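Local coordinates for TetR family transcriptional repressor LfrR (Mycobacterium smegmatis, PDB 2V57), which represses transcription of the lfrRA efflux-pump operon by binding directly to the promoter region of lfrR-lfrA, at residues V85-A88 and L89-V93; L155-A158 and G159-A162; G166-R169 and H170-V173. One frame throughout, in Å; residues are numbered along the deposited sequence.

Interaction 1: V85-A88 and L89-V93; sequences VDAA and LRRVV
The first turns of helix 85-97 of this TetR-family repressor bring Arg-91 back over Ala-87 and Ala-88. Its CG stands anti to the carbonyl carbon (chi1 -68°), and a second bend at chi3 swings the guanidinium toward the start of the helix. The flat group lies with one face over Ala-88 CA, which sits 3.5 Å from its plane and off toward the rim; Arg-91 NH2 comes within 3.6 Å of Ala-88 CB, and Arg-91 CG packs 3.4 Å from Ala-87 O. Alanine suits both places, because a methyl group is small enough for the arginine to fold down against the backbone. The backbone itself is held by regular i to i+4 bonds, among them Leu-89 N to Val-85 O (2.9 Å) and Arg-91 N to Ala-87 O (3.0 Å). Near the start of the helix, Asp-86 OD1 accepts Ala-87 N at 2.7 Å, met from above the carboxylate plane. The branched end of Leu-89 packs on Val-132 and Leu-133 of helix 128-134 and Met-177 of helix 169-182, an apolar place, while Arg-90 pairs with Asp-174. The Arg-91 guanidinium bonds to the carbonyls of Ala-78, Asp-79 and Ser-82, whose dipoles would probably stabilise its charge. Bonds on its N-H groups and alanine below one face together restrict its rotation and tie the preceding loop to the helix.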
loop_
_atom_site.group_PDB
_atom_site.type_symbol
_atom_site.label_atom_id
_atom_site.label_comp_id
_atom_site.label_asym_id
_atom_site.label_seq_id
_atom_site.Cartn_x
_atom_site.Cartn_y
_atom_site.Cartn_z
ATOM N N VAL B 85 -21.152 12.512 -14.361
ATOM C CA VAL B 85 -20.294 11.429 -13.888
ATOM C C VAL B 85 -18.967 11.932 -13.314
ATOM O O VAL B 85 -18.386 11.302 -12.430
ATOM C CB VAL B 85 -20.018 10.390 -15.001
ATOM C CG1 VAL B 85 -21.313 9.672 -15.407
ATOM C CG2 VAL B 85 -19.355 11.061 -16.187
ATOM N N ASP B 86 -18.484 13.068 -13.805
ATOM C CA ASP B 86 -17.236 13.620 -13.278
ATOM C C ASP B 86 -17.389 14.135 -11.842
ATOM O O ASP B 86 -16.567 13.840 -10.980
ATOM C CB ASP B 86 -16.674 14.707 -14.194
ATOM C CG ASP B 86 -17.650 15.848 -14.421
ATOM O OD1 ASP B 86 -18.855 15.706 -14.097
ATOM O OD2 ASP B 86 -17.206 16.896 -14.934
ATOM N N ALA B 87 -18.451 14.887 -11.588
ATOM C CA ALA B 87 -18.740 15.344 -10.235
ATOM C C ALA B 87 -19.042 14.173 -9.309
ATOM O O ALA B 87 -18.663 14.199 -8.134
ATOM C CB ALA B 87 -19.893 16.335 -10.234
ATOM N N ALA B 88 -19.728 13.152 -9.827
ATOM C CA ALA B 88 -20.017 11.966 -9.021
ATOM C C ALA B 88 -18.733 11.253 -8.623
ATOM O O ALA B 88 -18.560 10.887 -7.461
ATOM C CB ALA B 88 -20.967 11.016 -9.754
ATOM N N LEU B 89 -17.821 11.080 -9.582
ATOM C CA LEU B 89 -16.535 10.444 -9.303
ATOM C C LEU B 89 -15.760 11.261 -8.269
ATOM O O LEU B 89 -15.143 10.703 -7.369
ATOM C CB LEU B 89 -15.710 10.272 -10.587
ATOM C CG LEU B 89 -14.333 9.616 -10.438
ATOM C CD1 LEU B 89 -14.432 8.262 -9.730
ATOM C CD2 LEU B 89 -13.607 9.491 -11.797
ATOM N N ARG B 90 -15.799 12.585 -8.395
ATOM C CA ARG B 90 -15.153 13.435 -7.401
ATOM C C ARG B 90 -15.722 13.199 -5.994
ATOM O O ARG B 90 -14.960 13.090 -5.026
ATOM C CB ARG B 90 -15.257 14.913 -7.770
ATOM C CG ARG B 90 -14.703 15.831 -6.689
ATOM C CD ARG B 90 -14.682 17.288 -7.148
ATOM N NE ARG B 90 -13.624 17.485 -8.130
ATOM C CZ ARG B 90 -12.437 18.008 -7.842
ATOM N NH1 ARG B 90 -12.174 18.408 -6.605
ATOM N NH2 ARG B 90 -11.523 18.131 -8.793
ATOM N N ARG B 91 -17.042 13.102 -5.874
ATOM C CA ARG B 91 -17.655 12.817 -4.575
ATOM C C ARG B 91 -17.166 11.477 -4.006
ATOM O O ARG B 91 -16.911 11.355 -2.806
ATOM C CB ARG B 91 -19.177 12.825 -4.681
ATOM C CG ARG B 91 -19.777 14.196 -4.956
ATOM C CD ARG B 91 -21.255 14.228 -4.640
ATOM N NE ARG B 91 -22.013 13.226 -5.385
ATOM C CZ ARG B 91 -22.471 13.413 -6.621
ATOM N NH1 ARG B 91 -22.237 14.560 -7.243
ATOM N NH2 ARG B 91 -23.168 12.462 -7.242
ATOM N N VAL B 92 -17.028 10.479 -4.873
ATOM C CA VAL B 92 -16.540 9.172 -4.443
ATOM C C VAL B 92 -15.113 9.251 -3.923
ATOM O O VAL B 92 -14.803 8.703 -2.857
ATOM C CB VAL B 92 -16.654 8.130 -5.568
ATOM C CG1 VAL B 92 -15.825 6.888 -5.245
ATOM C CG2 VAL B 92 -18.135 7.777 -5.790
ATOM N N VAL B 93 -14.245 9.926 -4.675
ATOM C CA VAL B 93 -12.872 10.154 -4.239
ATOM C C VAL B 93 -12.830 10.849 -2.873
ATOM O O VAL B 93 -12.114 10.417 -1.965
ATOM C CB VAL B 93 -12.070 10.990 -5.271
ATOM C CG1 VAL B 93 -10.706 11.380 -4.691
ATOM C CG2 VAL B 93 -11.889 10.202 -6.595
#

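Interaction 2: L155-A158 and G159-A162; sequences LMQA and GYEA
Tyr-160 lays one face of its ring over the carbonyl of Met-156, whose O stands 3.2 Å above the ring plane and toward the rim. That oxygen also accepts Tyr-160 N at 2.9 Å, in the carbonyl plane. With CG anti to its own carbonyl carbon (chi1 -54°), the tyrosine runs back along the helix, where Gln-157 CG meets the ring edge in plane, 3.9 Å from Tyr-160 CD2. Met-156 folds its chain at chi2 and chi3, bringing CE to 4.0 Å from Tyr-160 OH; a flexible thioether can follow the ring in this way. The phenol hydroxyl bonds to the carbonyl of Gln-96, which suits a tyrosine whose ring is buried but whose tip needs a polar partner. These residues of the contact belong to helix 147-164, which packs against helices 85-97 and 169-182 and against the second subunit. Gln-157 reaches Tyr-108 of that subunit through OE1, while its NE2 bonds to Trp-153 O. Ala-158 and Gly-159 keep the backbone slim, and Ala-158 packs on Trp-147 of the second subunit. By contrast Glu-161 is partly exposed, and its carboxylate leads away from the preceding turn; the side chain packs on Arg-150 of the second subunit, a less enclosed position where a charged group fits.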
loop_
_atom_site.group_PDB
_atom_site.type_symbol
_atom_site.label_atom_id
_atom_site.label_comp_id
_atom_site.label_asym_id
_atom_site.label_seq_id
_atom_site.Cartn_x
_atom_site.Cartn_y
_atom_site.Cartn_z
ATOM N N LEU B 155 -3.782 5.038 -5.807
ATOM C CA LEU B 155 -3.807 6.475 -5.899
ATOM C C LEU B 155 -4.414 7.062 -4.625
ATOM O O LEU B 155 -3.970 8.098 -4.163
ATOM C CB LEU B 155 -4.578 6.956 -7.132
ATOM C CG LEU B 155 -3.968 6.759 -8.520
ATOM C CD1 LEU B 155 -4.952 7.198 -9.614
ATOM C CD2 LEU B 155 -2.685 7.539 -8.645
ATOM N N MET B 156 -5.446 6.421 -4.082
ATOM C CA MET B 156 -6.024 6.896 -2.833
ATOM C C MET B 156 -4.945 6.943 -1.754
ATOM O O MET B 156 -4.876 7.885 -0.975
ATOM C CB MET B 156 -7.190 6.027 -2.370
ATOM C CG MET B 156 -8.467 6.153 -3.224
ATOM S SD MET B 156 -9.091 7.840 -3.357
ATOM C CE MET B 156 -8.985 8.363 -1.641
ATOM N N GLN B 157 -4.100 5.927 -1.714
ATOM C CA GLN B 157 -3.083 5.882 -0.666
ATOM C C GLN B 157 -1.963 6.889 -0.901
ATOM O O GLN B 157 -1.387 7.418 0.054
ATOM C CB GLN B 157 -2.580 4.467 -0.479
ATOM C CG GLN B 157 -3.716 3.587 0.037
ATOM C CD GLN B 157 -3.337 2.143 0.122
ATOM O OE1 GLN B 157 -2.730 1.709 1.104
ATOM N NE2 GLN B 157 -3.686 1.377 -0.910
ATOM N N ALA B 158 -1.683 7.194 -2.167
ATOM C CA ALA B 158 -0.802 8.311 -2.471
ATOM C C ALA B 158 -1.432 9.575 -1.875
ATOM O O ALA B 158 -0.731 10.464 -1.374
ATOM C CB ALA B 158 -0.627 8.459 -3.965
ATOM N N GLY B 159 -2.761 9.645 -1.956
ATOM C CA GLY B 159 -3.510 10.743 -1.379
ATOM C C GLY B 159 -3.359 10.824 0.132
ATOM O O GLY B 159 -3.106 11.899 0.655
ATOM N N TYR B 160 -3.527 9.706 0.842
ATOM C CA TYR B 160 -3.347 9.749 2.301
ATOM C C TYR B 160 -1.931 10.168 2.679
ATOM O O TYR B 160 -1.726 10.872 3.672
ATOM C CB TYR B 160 -3.666 8.415 2.976
ATOM C CG TYR B 160 -5.032 7.867 2.659
ATOM C CD1 TYR B 160 -6.186 8.560 3.014
ATOM C CD2 TYR B 160 -5.168 6.645 2.018
ATOM C CE1 TYR B 160 -7.430 8.050 2.722
ATOM C CE2 TYR B 160 -6.404 6.132 1.714
ATOM C CZ TYR B 160 -7.536 6.842 2.062
ATOM O OH TYR B 160 -8.771 6.322 1.764
ATOM N N GLU B 161 -0.951 9.709 1.908
ATOM C CA GLU B 161 0.446 10.043 2.177
ATOM C C GLU B 161 0.682 11.525 1.970
ATOM O O GLU B 161 1.330 12.180 2.791
ATOM C CB GLU B 161 1.389 9.251 1.268
ATOM C CG GLU B 161 1.173 7.753 1.276
ATOM C CD GLU B 161 2.015 7.044 2.301
ATOM O OE1 GLU B 161 2.163 7.579 3.421
ATOM O OE2 GLU B 161 2.534 5.948 1.981
ATOM N N ALA B 162 0.171 12.053 0.861
ATOM C CA ALA B 162 0.322 13.469 0.555
ATOM C C ALA B 162 -0.303 14.317 1.661
ATOM O O ALA B 162 0.204 15.390 2.001
ATOM C CB ALA B 162 -0.314 13.797 -0.790
#

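Interaction 3: G166-R169 and H170-V173; sequences GMPR and HQIV. With SO4 (sulfate ion), chain H.
Arg-169, Ile-172 and Met-167 carry most of this contact at the start of helix 169-182. Met-167 leans on Ile-172 with CG and SD, each 3.6 Å from Ile-172 CG1, the two side chains crossing at a slant. Ile-172 also puts CD1 3.5 Å from Met-167 O, and its beta-branched side chain continues onto Ala-162 and Ala-163 of helix 147-164. The apolar pair suits the seam where the loop residue Met-167 and helix 169-182 lie against Ala-162 of helix 147-164. The preceding helix ends in a Schellman motif, with Gly-166 at positive phi as its C' residue, and Pro-168 then takes the N-cap position of the next. From there Pro-168 O receives Ile-172 N at 3.1 Å, nearly straight, and Gln-171 N more weakly. A proline has no N-H to offer, which costs nothing at a helix start. Gln-171 lies beside the proline ring, pointing the same way, with OE1 3.1 Å from Pro-168 CD. With CG anti to the backbone N (chi1 179°) and the chain extended from CG to NE, Arg-169 reaches a sulfate ion, probably from the crystallisation liquor: Arg-169 NH1 donates to sulfate O1 at 2.8 Å, with the sulfur in the guanidinium plane, beyond its edge. Arg-169 NH2 forms a salt bridge with Asp-98, and the sulfate also rests against His-170, whose CB lies 3.5 Å from sulfate O2.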
loop_
_atom_site.group_PDB
_atom_site.type_symbol
_atom_site.label_atom_id
_atom_site.label_comp_id
_atom_site.label_asym_id
_atom_site.label_seq_id
_atom_site.Cartn_x
_atom_site.Cartn_y
_atom_site.Cartn_z
ATOM N N GLY B 166 1.063 17.372 4.456
ATOM C CA GLY B 166 0.576 18.738 4.458
ATOM C C GLY B 166 -0.094 19.225 3.185
ATOM O O GLY B 166 -0.381 20.416 3.056
ATOM N N MET B 167 -0.346 18.329 2.237
ATOM C CA MET B 167 -1.062 18.733 1.028
ATOM C C MET B 167 -2.531 18.942 1.384
ATOM O O MET B 167 -3.125 18.126 2.087
ATOM C CB MET B 167 -0.907 17.700 -0.092
ATOM C CG MET B 167 -1.307 18.223 -1.471
ATOM S SD MET B 167 -1.015 17.063 -2.836
ATOM C CE MET B 167 0.754 16.819 -2.677
ATOM N N PRO B 168 -3.114 20.061 0.926
ATOM C CA PRO B 168 -4.516 20.384 1.212
ATOM C C PRO B 168 -5.486 19.420 0.534
ATOM O O PRO B 168 -5.259 18.999 -0.604
ATOM C CB PRO B 168 -4.680 21.796 0.622
ATOM C CG PRO B 168 -3.291 22.337 0.522
ATOM C CD PRO B 168 -2.433 21.150 0.207
ATOM N N ARG B 169 -6.569 19.100 1.239
ATOM C CA ARG B 169 -7.575 18.159 0.763
ATOM C C ARG B 169 -7.996 18.434 -0.678
ATOM O O ARG B 169 -7.946 17.536 -1.519
ATOM C CB ARG B 169 -8.795 18.187 1.688
ATOM C CG ARG B 169 -9.953 17.268 1.289
ATOM C CD ARG B 169 -11.150 17.549 2.193
ATOM N NE ARG B 169 -12.267 16.624 2.017
ATOM C CZ ARG B 169 -13.385 16.922 1.358
ATOM N NH1 ARG B 169 -13.532 18.122 0.809
ATOM N NH2 ARG B 169 -14.355 16.024 1.245
ATOM N N HIS B 170 -8.400 19.670 -0.968
ATOM C CA HIS B 170 -8.940 19.987 -2.288
ATOM C C HIS B 170 -7.948 19.680 -3.404
ATOM O O HIS B 170 -8.344 19.229 -4.482
ATOM C CB HIS B 170 -9.376 21.452 -2.370
ATOM C CG HIS B 170 -10.066 21.804 -3.652
ATOM N ND1 HIS B 170 -9.394 22.304 -4.746
ATOM C CD2 HIS B 170 -11.369 21.726 -4.016
ATOM C CE1 HIS B 170 -10.251 22.519 -5.729
ATOM N NE2 HIS B 170 -11.458 22.176 -5.312
ATOM N N GLN B 171 -6.669 19.928 -3.131
ATOM C CA GLN B 171 -5.588 19.722 -4.090
ATOM C C GLN B 171 -5.301 18.236 -4.328
ATOM O O GLN B 171 -5.005 17.829 -5.444
ATOM C CB GLN B 171 -4.326 20.420 -3.586
ATOM C CG GLN B 171 -3.315 20.793 -4.647
ATOM C CD GLN B 171 -2.075 21.414 -4.034
ATOM O OE1 GLN B 171 -1.990 21.572 -2.817
ATOM N NE2 GLN B 171 -1.106 21.760 -4.873
ATOM N N ILE B 172 -5.377 17.434 -3.270
ATOM C CA ILE B 172 -5.245 15.995 -3.391
ATOM C C ILE B 172 -6.377 15.423 -4.243
ATOM O O ILE B 172 -6.162 14.546 -5.081
ATOM C CB ILE B 172 -5.227 15.313 -1.997
ATOM C CG1 ILE B 172 -3.984 15.763 -1.222
ATOM C CG2 ILE B 172 -5.260 13.784 -2.132
ATOM C CD1 ILE B 172 -3.967 15.330 0.232
ATOM N N VAL B 173 -7.588 15.920 -4.030
ATOM C CA VAL B 173 -8.723 15.435 -4.809
ATOM C C VAL B 173 -8.528 15.772 -6.291
ATOM O O VAL B 173 -8.671 14.905 -7.156
ATOM C CB VAL B 173 -10.052 15.958 -4.256
ATOM C CG1 VAL B 173 -11.213 15.580 -5.172
ATOM C CG2 VAL B 173 -10.278 15.407 -2.854
HETATM S S SO4 H . -11.687 21.246 0.723
HETATM O O1 SO4 H . -11.605 19.969 0.018
HETATM O O2 SO4 H . -10.336 21.768 0.933
HETATM O O3 SO4 H . -12.465 22.183 -0.086
HETATM O O4 SO4 H . -12.352 21.043 2.013
#

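In the fold
The three contacts come in series along the chain, on helix 85-97, helix 147-164 and the loop leading into helix 169-182. Interactions 2 and 3 have centres about 10 Å apart and follow one another through the turn between their helices; the centre of interaction 1 lies about 17 Å from that of interaction 2 and about 16 Å from that of interaction 3. They nonetheless touch: Met-156 packs against Val-93, Arg-90 against Val-173, and Ile-172 against the backbone at Gly-159. The three helices thus pack against one another in an all-helical chain. All three contacts also reach the second subunit, so the packing inside one chain is continuous with the dimer interface of the repressor.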